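Local coordinates for protein lipolytic enzyme, G-D-S-L family (Bacteroides thetaiotaomicron, PDB 7BR2) that metabolises the drug diltiazem, acting as a serine esterase of the GDSL (SGNH) hydrolase family in a human gut bacterium, at residues Q11-F16 with G174-D179; H36-L41 with G212-A217; M84-M89 with V133-S138; T178-P183 with Y218-A223. One frame throughout, in Å; residues are numbered along the deposited sequence.

In the fold
All four contacts belong to the α/β part of the chain, built round a five-stranded parallel sheet. Contacts 2, 3 and 4 are buried, while contact 1 is partly exposed. Contacts 1 and 4 share strand 176-179, whose neighbour in the sheet, strand 131-136, takes part in contact 3; contacts 2 and 4 both use helix 210-223. Chemistry follows place. At one edge strand of the sheet, contact 1 relies on side-chain-to-backbone bonds and two waters. Contact 3, inside the sheet, has parallel-strand bonding that gives way to water bridges. Contact 2, helix on helix, and contact 4, helix on strand end and turn, make no hydrogen bond between their own segments and rest on apolar surfaces.

Contact 1: Q11-F16 with G174-D179; sequences QTVKPF and GWEFTD
Glu-176 reaches out of strand 176-179 and crosses the side chain of Lys-14 at about a right angle. Its CG sits beside the backbone N (chi1 -52°) and the chain runs on extended, so that OE1 lands 2.8 Å from Lys-14 N. The N-H points fairly well at it (152°) but comes from above the carboxylate plane. On the way, Glu-176 CB passes 3.4 Å from Thr-12 O. The other oxygen, OE2, forms a salt bridge with Arg-131, which also bonds Lys-14 O, so the carboxylate and the guanidinium hold the N-H and the C=O of Lys-14. Replacing Glu-176 with an alanine would take both carboxylate oxygens away and would probably leave Lys-14 N without this partner and the 11-16 loop less firmly seated.

Two residues before Lys-14, Thr-12 lies across Thr-178. Its OG1, in the crowded position between backbone N and carbonyl carbon (chi1 63°), donates to Phe-177 O at 2.9 Å, meeting that oxygen from above the carbonyl plane. A water gives Thr-12 OG1 a further bond of 2.7 Å and links it to Thr-178 OG1; a second water joins Thr-12 O to Phe-177 N. Val-13 CG2 packs 4.0 Å from Thr-178 CB. Phe-177 turns its side chain the other way, onto helix 155-173. Strand 176-179 is outermost in the parallel sheet of an SGNH-type α/β fold, and here a loop side chain and water, in place of a further strand, meet the outward N-H and C=O of Phe-177.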
# COMPACT_ATOMS: atom_id res chain seq x y z
N GLN A 11 7.93 -10.27 -11.69
CA GLN A 11 6.64 -10.75 -11.22
C GLN A 11 6.74 -12.12 -10.56
O GLN A 11 7.09 -13.12 -11.21
CB GLN A 11 5.65 -10.81 -12.38
CG GLN A 11 4.31 -11.49 -12.02
CD GLN A 11 3.26 -11.41 -13.13
OE1 GLN A 11 3.30 -10.52 -13.98
NE2 GLN A 11 2.33 -12.35 -13.13
N THR A 12 6.41 -12.17 -9.27
CA THR A 12 6.29 -13.41 -8.52
C THR A 12 4.88 -13.61 -7.97
O THR A 12 4.60 -14.65 -7.36
CB THR A 12 7.31 -13.46 -7.38
OG1 THR A 12 7.04 -12.40 -6.45
CG2 THR A 12 8.73 -13.29 -7.92
N VAL A 13 3.99 -12.63 -8.16
CA VAL A 13 2.64 -12.65 -7.62
C VAL A 13 1.68 -12.23 -8.73
O VAL A 13 1.87 -11.18 -9.36
CB VAL A 13 2.50 -11.71 -6.40
CG1 VAL A 13 1.05 -11.62 -5.92
CG2 VAL A 13 3.39 -12.20 -5.27
N LYS A 14 0.67 -13.04 -9.00
CA LYS A 14 -0.26 -12.68 -10.06
C LYS A 14 -1.02 -11.41 -9.69
O LYS A 14 -1.35 -11.22 -8.51
CB LYS A 14 -1.26 -13.78 -10.37
CG LYS A 14 -0.84 -14.77 -11.43
CD LYS A 14 -1.90 -15.85 -11.55
CE LYS A 14 -1.90 -16.82 -10.39
NZ LYS A 14 -2.90 -17.91 -10.60
N PRO A 15 -1.30 -10.53 -10.65
CA PRO A 15 -2.09 -9.33 -10.35
C PRO A 15 -3.50 -9.69 -9.92
O PRO A 15 -4.02 -10.77 -10.21
CB PRO A 15 -2.11 -8.58 -11.69
CG PRO A 15 -1.69 -9.58 -12.73
CD PRO A 15 -0.80 -10.55 -12.04
N PHE A 16 -4.13 -8.77 -9.19
CA PHE A 16 -5.54 -8.94 -8.88
C PHE A 16 -6.37 -8.67 -10.14
O PHE A 16 -5.99 -7.89 -11.01
CB PHE A 16 -5.95 -7.98 -7.74
CG PHE A 16 -5.09 -8.10 -6.49
CD1 PHE A 16 -4.71 -9.33 -6.01
CD2 PHE A 16 -4.67 -6.96 -5.81
CE1 PHE A 16 -3.92 -9.44 -4.86
CE2 PHE A 16 -3.88 -7.05 -4.66
CZ PHE A 16 -3.50 -8.30 -4.19
N GLY A 174 2.78 -24.72 -3.42
CA GLY A 174 2.27 -24.13 -4.63
C GLY A 174 1.72 -22.74 -4.44
O GLY A 174 0.82 -22.32 -5.17
N TRP A 175 2.25 -22.01 -3.47
CA TRP A 175 1.85 -20.64 -3.18
C TRP A 175 2.87 -19.67 -3.76
O TRP A 175 4.04 -20.02 -3.95
CB TRP A 175 1.73 -20.43 -1.68
CG TRP A 175 0.77 -21.35 -1.04
CD1 TRP A 175 -0.28 -21.97 -1.65
CD2 TRP A 175 0.71 -21.72 0.34
NE1 TRP A 175 -0.96 -22.73 -0.74
CE2 TRP A 175 -0.38 -22.59 0.49
CE3 TRP A 175 1.48 -21.39 1.46
CZ2 TRP A 175 -0.73 -23.15 1.73
CZ3 TRP A 175 1.14 -21.96 2.69
CH2 TRP A 175 0.04 -22.82 2.81
N GLU A 176 2.43 -18.44 -4.01
CA GLU A 176 3.33 -17.40 -4.47
C GLU A 176 4.08 -16.79 -3.29
O GLU A 176 3.66 -16.90 -2.13
CB GLU A 176 2.57 -16.33 -5.25
CG GLU A 176 1.71 -16.91 -6.37
CD GLU A 176 0.73 -15.91 -6.99
OE1 GLU A 176 0.76 -15.76 -8.23
OE2 GLU A 176 -0.07 -15.30 -6.25
N PHE A 177 5.21 -16.15 -3.58
CA PHE A 177 6.04 -15.56 -2.54
C PHE A 177 6.60 -14.24 -3.02
O PHE A 177 7.05 -14.13 -4.17
CB PHE A 177 7.20 -16.50 -2.14
CG PHE A 177 8.17 -15.88 -1.16
CD1 PHE A 177 9.25 -15.11 -1.59
CD2 PHE A 177 8.00 -16.06 0.21
CE1 PHE A 177 10.13 -14.52 -0.69
CE2 PHE A 177 8.88 -15.49 1.13
CZ PHE A 177 9.95 -14.72 0.68
N THR A 178 6.60 -13.25 -2.13
CA THR A 178 7.32 -12.00 -2.35
C THR A 178 7.86 -11.54 -1.00
O THR A 178 7.36 -11.93 0.05
CB THR A 178 6.42 -10.93 -2.97
OG1 THR A 178 7.21 -9.77 -3.26
CG2 THR A 178 5.31 -10.54 -2.01
N ASP A 179 8.91 -10.72 -1.04
CA ASP A 179 9.62 -10.34 0.17
C ASP A 179 9.81 -8.83 0.22
O ASP A 179 10.23 -8.23 -0.78
CB ASP A 179 10.97 -11.05 0.26
CG ASP A 179 11.73 -10.71 1.53
OD1 ASP A 179 11.08 -10.43 2.57
OD2 ASP A 179 12.98 -10.72 1.49
O HOH W 1 8.86 -10.64 -5.57
O HOH W 2 6.09 -17.09 -6.47

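Contact 2: H36-L41 with G212-A217; sequences HSFIWL and GHMVMA
Ser-37 O is held twice: Leu-41 N bonds it at 2.9 Å within the helix turn, and Asn-356 ND2 of helix 344-377 adds a second grip. The next carbonyl, Phe-38 O, is also taken from outside, by Tyr-272 OH. None of these bonds points at helix 212-217; the surface that does is carried by Phe-38 and Ile-39. The two axes approach to 8.3 Å and cross at -51°.

Phe-38 has CG beside its own backbone N, which sends the ring alongside the partner helix and pushes its CD2-CE2 edge into the backbone. Met-214 N lies 3.6 Å from Phe-38 CD2, close to the ring plane, and the carbonyl carbon of His-213 sits at the same edge. Met-214 bends at chi2 and chi3 and brings its sulfur to the Phe-38 ring at an oblique angle, 4.4 Å from the centroid and 40° off the normal: a Met-aromatic contact. At the closest pass of the two backbones Ala-217 offers just a methyl. Its CB touches Phe-38 CB at 3.6 Å and Ile-39 CG1 at 3.7 Å, and that small residue lets the helices come near.

His-213 lends its CB to the Phe-38 edge, while its ring leads away from helix 36-41 and lies near, without touching, a probable Ser-His-Asp triad. No hydrogen bond crosses between the helices, so the fit rests on close apolar and sulfur-aromatic contact.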
# COMPACT_ATOMS: atom_id res chain seq x y z
N HIS A 36 -1.46 -1.32 2.03
CA HIS A 36 -2.58 -1.97 1.36
C HIS A 36 -3.52 -0.94 0.75
O HIS A 36 -4.05 -1.14 -0.35
CB HIS A 36 -3.32 -2.89 2.33
CG HIS A 36 -3.47 -2.34 3.71
ND1 HIS A 36 -4.43 -1.40 4.05
CD2 HIS A 36 -2.80 -2.61 4.86
CE1 HIS A 36 -4.32 -1.10 5.33
NE2 HIS A 36 -3.35 -1.83 5.85
N SER A 37 -3.70 0.19 1.44
CA SER A 37 -4.49 1.28 0.88
C SER A 37 -3.81 1.88 -0.35
O SER A 37 -4.48 2.23 -1.33
CB SER A 37 -4.74 2.34 1.95
OG SER A 37 -5.65 3.33 1.51
N PHE A 38 -2.48 1.99 -0.32
CA PHE A 38 -1.75 2.52 -1.47
C PHE A 38 -1.83 1.56 -2.66
O PHE A 38 -1.95 1.98 -3.82
CB PHE A 38 -0.30 2.78 -1.06
CG PHE A 38 -0.14 3.87 -0.01
CD1 PHE A 38 -1.13 4.82 0.19
CD2 PHE A 38 1.02 3.94 0.77
CE1 PHE A 38 -0.98 5.82 1.14
CE2 PHE A 38 1.17 4.93 1.74
CZ PHE A 38 0.18 5.88 1.91
N ILE A 39 -1.80 0.25 -2.38
CA ILE A 39 -1.95 -0.75 -3.44
C ILE A 39 -3.34 -0.67 -4.07
O ILE A 39 -3.49 -0.69 -5.31
CB ILE A 39 -1.67 -2.16 -2.89
CG1 ILE A 39 -0.20 -2.32 -2.50
CG2 ILE A 39 -2.05 -3.21 -3.91
CD1 ILE A 39 0.08 -3.61 -1.67
N TRP A 40 -4.38 -0.59 -3.23
CA TRP A 40 -5.73 -0.42 -3.77
C TRP A 40 -5.82 0.86 -4.58
O TRP A 40 -6.44 0.88 -5.64
CB TRP A 40 -6.76 -0.44 -2.64
CG TRP A 40 -8.17 -0.76 -3.08
CD1 TRP A 40 -8.61 -0.97 -4.36
CD2 TRP A 40 -9.33 -0.90 -2.23
NE1 TRP A 40 -9.96 -1.22 -4.36
CE2 TRP A 40 -10.43 -1.19 -3.07
CE3 TRP A 40 -9.54 -0.81 -0.85
CZ2 TRP A 40 -11.72 -1.40 -2.57
CZ3 TRP A 40 -10.82 -1.01 -0.35
CH2 TRP A 40 -11.90 -1.30 -1.21
N LEU A 41 -5.19 1.95 -4.10
CA LEU A 41 -5.18 3.20 -4.85
C LEU A 41 -4.59 3.01 -6.25
O LEU A 41 -5.09 3.57 -7.24
CB LEU A 41 -4.38 4.25 -4.08
CG LEU A 41 -4.28 5.65 -4.68
CD1 LEU A 41 -5.67 6.21 -4.88
CD2 LEU A 41 -3.46 6.58 -3.76
N GLY A 212 7.57 4.68 3.89
CA GLY A 212 7.86 3.26 3.93
C GLY A 212 6.72 2.42 3.39
O GLY A 212 6.94 1.46 2.64
N HIS A 213 5.48 2.78 3.75
CA HIS A 213 4.33 2.04 3.25
C HIS A 213 4.16 2.24 1.75
O HIS A 213 3.74 1.31 1.05
CB HIS A 213 3.08 2.45 4.03
CG HIS A 213 2.97 1.78 5.35
ND1 HIS A 213 2.49 0.49 5.49
CD2 HIS A 213 3.37 2.16 6.59
CE1 HIS A 213 2.57 0.13 6.76
NE2 HIS A 213 3.09 1.13 7.45
N MET A 214 4.52 3.41 1.23
CA MET A 214 4.44 3.59 -0.21
C MET A 214 5.53 2.79 -0.91
O MET A 214 5.29 2.24 -2.00
CB MET A 214 4.53 5.07 -0.56
CG MET A 214 4.16 5.38 -2.00
SD MET A 214 2.61 4.62 -2.55
CE MET A 214 3.14 3.85 -4.08
N VAL A 215 6.71 2.66 -0.30
CA VAL A 215 7.73 1.78 -0.86
C VAL A 215 7.26 0.34 -0.83
O VAL A 215 7.48 -0.42 -1.78
CB VAL A 215 9.07 1.96 -0.11
CG1 VAL A 215 10.01 0.82 -0.42
CG2 VAL A 215 9.71 3.29 -0.49
N MET A 216 6.59 -0.06 0.25
CA MET A 216 6.06 -1.41 0.32
C MET A 216 5.02 -1.65 -0.77
O MET A 216 5.00 -2.72 -1.40
CB MET A 216 5.45 -1.66 1.70
CG MET A 216 6.47 -1.79 2.80
SD MET A 216 5.77 -1.72 4.47
CE MET A 216 5.10 -3.38 4.61
N ALA A 217 4.15 -0.67 -0.99
CA ALA A 217 3.18 -0.78 -2.07
C ALA A 217 3.88 -0.88 -3.41
O ALA A 217 3.52 -1.72 -4.24
CB ALA A 217 2.23 0.42 -2.03

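Contact 3: M84-M89 with V133-S138; sequences MVTFGM and VMTGTS
Val-85 is bonded through both its N-H and its C=O by the neighbouring strand. Its N bonds Val-133 O at 3.0 Å, and its O takes Thr-135 N at the same length, almost straight (170°); Thr-135 OG1 adds a weak bond to that oxygen. This is regular parallel pairing, with side chains in matched rows. Met-84 and Val-133 lie side by side on one face, where Met-84 SD is 3.7 Å from Val-133 CB and Thr-135 CG2 presses on Met-84 CG. On the other face Met-134 folds back at chi2 and chi3 until its CE rests 3.8 Å from Val-85 CB.

Past Thr-135 the strands part and water takes over. One molecule joins Thr-86 OG1 to Thr-137 OG1, the latter also donating to Ser-138 O. A second sits tightly between Phe-87 O (2.6 Å) and Thr-137 N (2.7 Å). Gly-88 then adopts backbone angles that suit glycine, opening the G-x-N-D block of SGNH hydrolases, whose asparagine in relatives lines the oxyanion hole. Met-89 follows, near the probable Ser-His-Asp triad but not touching it.

Around this pair, strand 21-26 bonds the far side of Met-84 and strand 176-179 that of Met-134. Helix 102-125 makes the beta-alpha-beta crossover between the two strands, laying Phe-117 and Phe-124 on the face of Val-85 and Met-134, while helix 155-173 receives Phe-87 and Thr-137.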
# COMPACT_ATOMS: atom_id res chain seq x y z
N MET A 84 -2.85 -12.50 1.52
CA MET A 84 -1.45 -12.23 1.79
C MET A 84 -1.18 -12.40 3.28
O MET A 84 -1.98 -11.97 4.11
CB MET A 84 -1.08 -10.82 1.32
CG MET A 84 -0.76 -10.72 -0.17
SD MET A 84 -2.10 -11.18 -1.30
CE MET A 84 -3.37 -9.97 -0.91
N VAL A 85 -0.07 -13.05 3.61
CA VAL A 85 0.26 -13.42 4.99
C VAL A 85 1.66 -12.89 5.32
O VAL A 85 2.63 -13.24 4.64
CB VAL A 85 0.19 -14.95 5.20
CG1 VAL A 85 0.50 -15.32 6.64
CG2 VAL A 85 -1.18 -15.50 4.78
N THR A 86 1.75 -12.02 6.32
CA THR A 86 3.01 -11.45 6.77
C THR A 86 3.05 -11.42 8.30
O THR A 86 2.03 -11.14 8.94
CB THR A 86 3.24 -10.04 6.22
OG1 THR A 86 4.56 -9.61 6.56
CG2 THR A 86 2.21 -9.04 6.77
N PHE A 87 4.21 -11.74 8.87
CA PHE A 87 4.37 -11.79 10.31
C PHE A 87 5.85 -11.88 10.62
O PHE A 87 6.69 -12.00 9.71
CB PHE A 87 3.63 -12.99 10.93
CG PHE A 87 4.21 -14.32 10.56
CD1 PHE A 87 4.06 -14.82 9.27
CD2 PHE A 87 4.91 -15.07 11.49
CE1 PHE A 87 4.61 -16.04 8.92
CE2 PHE A 87 5.46 -16.29 11.15
CZ PHE A 87 5.31 -16.78 9.86
N GLY A 88 6.19 -11.80 11.90
CA GLY A 88 7.56 -11.99 12.34
C GLY A 88 8.13 -10.83 13.13
O GLY A 88 9.05 -11.03 13.92
N MET A 89 7.64 -9.62 12.91
CA MET A 89 8.19 -8.49 13.65
C MET A 89 8.01 -8.67 15.16
O MET A 89 8.92 -8.38 15.94
CB MET A 89 7.57 -7.17 13.18
CG MET A 89 8.14 -5.94 13.89
SD MET A 89 9.92 -5.63 13.65
CE MET A 89 9.98 -5.07 11.95
N VAL A 133 -0.61 -15.97 -0.71
CA VAL A 133 0.61 -15.22 -1.05
C VAL A 133 1.41 -14.97 0.22
O VAL A 133 1.02 -14.11 1.04
CB VAL A 133 0.29 -13.91 -1.77
CG1 VAL A 133 1.57 -13.16 -2.11
CG2 VAL A 133 -0.54 -14.18 -3.03
N MET A 134 2.53 -15.67 0.38
CA MET A 134 3.44 -15.36 1.48
C MET A 134 4.16 -14.06 1.16
O MET A 134 4.73 -13.92 0.08
CB MET A 134 4.44 -16.50 1.67
CG MET A 134 3.83 -17.81 2.12
SD MET A 134 3.19 -17.75 3.80
CE MET A 134 1.47 -18.18 3.55
N THR A 135 4.10 -13.09 2.08
CA THR A 135 4.75 -11.79 1.87
C THR A 135 5.67 -11.55 3.06
O THR A 135 5.21 -11.30 4.17
CB THR A 135 3.75 -10.64 1.72
OG1 THR A 135 3.16 -10.35 2.99
CG2 THR A 135 2.67 -11.01 0.77
N GLY A 136 6.98 -11.61 2.81
CA GLY A 136 7.96 -11.46 3.87
C GLY A 136 7.89 -10.07 4.45
O GLY A 136 7.91 -9.09 3.71
N THR A 137 7.75 -9.97 5.78
CA THR A 137 7.54 -8.67 6.41
C THR A 137 8.67 -7.69 6.11
O THR A 137 9.82 -8.07 5.86
CB THR A 137 7.41 -8.82 7.92
OG1 THR A 137 7.36 -7.52 8.51
CG2 THR A 137 8.60 -9.57 8.50
N SER A 138 8.32 -6.40 6.13
CA SER A 138 9.30 -5.34 6.15
C SER A 138 10.26 -5.54 7.33
O SER A 138 9.92 -6.18 8.32
CB SER A 138 8.59 -3.98 6.23
OG SER A 138 7.66 -3.95 7.30
O HOH W 3 4.90 -6.78 7.48
O HOH W 4 6.88 -12.15 7.12

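Contact 4: T178-P183 with Y218-A223; sequences TDWNAP and YLFLKA
Leu-219, Trp-180 and Thr-178 carry most of this contact, in which helix 210-223 packs against the outermost strand of the parallel sheet and the turn beyond it, as layers do in an α/β SGNH fold. Leu-219 points toward segment 178-183. Its CB meets the five-membered end of the Trp-180 indole edge-on, lying in the ring plane 3.9 Å from CD1, and its CD1 methyl reaches on to Pro-183 CB, also at 3.9 Å.

Trp-180 has CG beside its backbone N (chi1 -75°), which swings the indole back toward the helix. There NE1 bonds Met-216 O, one turn before Phe-220, and the ring meets Tyr-35 edge-to-face. A leucine here would remove the indole N-H that bonds Met-216 O and much of the flat surface, and would probably loosen the packing on Leu-219.

Thr-178 serves the helix with both branches: OG1, anti to the backbone N, touches Ala-223 CB at 3.4 Å, and CG2 lies 4.2 Å from Phe-220 CD1. The side chains of Thr-178 and Phe-220 cross at about a right angle, and the Phe-220 ring meets Phe-24 edge-to-face.

At the turn Asp-179, whose side chain points away from helix 210-223, caps the start of helix 181-194. Its OD2 accepts from Ala-182 N at 3.1 Å, and its OD1 from Asn-181 N at 2.8 Å, both donors standing well above the carboxylate plane.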
# COMPACT_ATOMS: atom_id res chain seq x y z
N THR A 178 6.60 -13.25 -2.13
CA THR A 178 7.32 -12.00 -2.35
C THR A 178 7.86 -11.54 -1.00
O THR A 178 7.36 -11.93 0.05
CB THR A 178 6.42 -10.93 -2.97
OG1 THR A 178 7.21 -9.77 -3.26
CG2 THR A 178 5.31 -10.54 -2.01
N ASP A 179 8.91 -10.72 -1.04
CA ASP A 179 9.62 -10.34 0.17
C ASP A 179 9.81 -8.83 0.22
O ASP A 179 10.23 -8.23 -0.78
CB ASP A 179 10.97 -11.05 0.26
CG ASP A 179 11.73 -10.71 1.53
OD1 ASP A 179 11.08 -10.43 2.57
OD2 ASP A 179 12.98 -10.72 1.49
N TRP A 180 9.45 -8.22 1.35
CA TRP A 180 9.78 -6.82 1.57
C TRP A 180 11.12 -6.64 2.28
O TRP A 180 11.69 -5.56 2.23
CB TRP A 180 8.70 -6.12 2.42
CG TRP A 180 7.39 -5.76 1.73
CD1 TRP A 180 7.23 -5.05 0.56
CD2 TRP A 180 6.07 -6.05 2.20
NE1 TRP A 180 5.89 -4.91 0.28
CE2 TRP A 180 5.16 -5.51 1.27
CE3 TRP A 180 5.57 -6.72 3.32
CZ2 TRP A 180 3.78 -5.62 1.43
CZ3 TRP A 180 4.19 -6.84 3.47
CH2 TRP A 180 3.31 -6.29 2.53
N ASN A 181 11.60 -7.67 2.97
CA ASN A 181 12.70 -7.51 3.91
C ASN A 181 14.00 -7.17 3.18
O ASN A 181 14.63 -6.14 3.44
CB ASN A 181 12.85 -8.78 4.74
CG ASN A 181 13.57 -8.54 6.04
OD1 ASN A 181 14.76 -8.24 6.06
ND2 ASN A 181 12.85 -8.65 7.16
N ALA A 182 14.41 -8.02 2.23
CA ALA A 182 15.65 -7.78 1.50
C ALA A 182 15.63 -6.47 0.73
O ALA A 182 16.56 -5.66 0.93
CB ALA A 182 15.94 -8.96 0.56
N PRO A 183 14.65 -6.17 -0.12
CA PRO A 183 14.72 -4.90 -0.86
C PRO A 183 14.69 -3.68 0.05
O PRO A 183 15.35 -2.67 -0.24
CB PRO A 183 13.49 -4.94 -1.78
CG PRO A 183 12.99 -6.34 -1.73
CD PRO A 183 13.44 -6.94 -0.46
N TYR A 218 4.90 -0.05 -3.61
CA TYR A 218 5.69 -0.07 -4.83
C TYR A 218 6.26 -1.46 -5.08
O TYR A 218 6.13 -2.02 -6.17
CB TYR A 218 6.83 0.96 -4.71
CG TYR A 218 8.00 0.67 -5.61
CD1 TYR A 218 7.95 0.98 -6.97
CD2 TYR A 218 9.14 0.04 -5.12
CE1 TYR A 218 9.01 0.70 -7.80
CE2 TYR A 218 10.20 -0.25 -5.94
CZ TYR A 218 10.14 0.08 -7.28
OH TYR A 218 11.20 -0.21 -8.11
N LEU A 219 6.85 -2.05 -4.04
CA LEU A 219 7.47 -3.36 -4.19
C LEU A 219 6.44 -4.44 -4.47
O LEU A 219 6.68 -5.33 -5.29
CB LEU A 219 8.28 -3.70 -2.93
CG LEU A 219 9.54 -2.85 -2.77
CD1 LEU A 219 10.14 -2.99 -1.37
CD2 LEU A 219 10.55 -3.23 -3.87
N PHE A 220 5.28 -4.38 -3.81
CA PHE A 220 4.26 -5.40 -4.07
C PHE A 220 3.71 -5.25 -5.48
O PHE A 220 3.46 -6.25 -6.17
CB PHE A 220 3.14 -5.31 -3.03
CG PHE A 220 2.17 -6.46 -3.08
CD1 PHE A 220 2.36 -7.59 -2.29
CD2 PHE A 220 1.07 -6.42 -3.92
CE1 PHE A 220 1.46 -8.65 -2.36
CE2 PHE A 220 0.17 -7.47 -3.97
CZ PHE A 220 0.37 -8.59 -3.19
N LEU A 221 3.56 -4.01 -5.95
CA LEU A 221 3.11 -3.80 -7.32
C LEU A 221 4.16 -4.28 -8.32
O LEU A 221 3.81 -4.81 -9.38
CB LEU A 221 2.80 -2.32 -7.54
CG LEU A 221 1.61 -1.84 -6.71
CD1 LEU A 221 1.51 -0.33 -6.75
CD2 LEU A 221 0.33 -2.51 -7.22
N LYS A 222 5.44 -4.11 -7.99
CA LYS A 222 6.49 -4.63 -8.87
C LYS A 222 6.46 -6.15 -8.89
O LYS A 222 6.63 -6.77 -9.95
CB LYS A 222 7.86 -4.07 -8.46
CG LYS A 222 9.08 -4.67 -9.19
CD LYS A 222 10.32 -3.75 -9.12
CE LYS A 222 11.28 -4.30 -8.09
NZ LYS A 222 12.52 -3.50 -7.93
N ALA A 223 6.21 -6.78 -7.74
CA ALA A 223 6.03 -8.22 -7.70
C ALA A 223 4.81 -8.68 -8.49
O ALA A 223 4.73 -9.85 -8.86
CB ALA A 223 5.94 -8.71 -6.25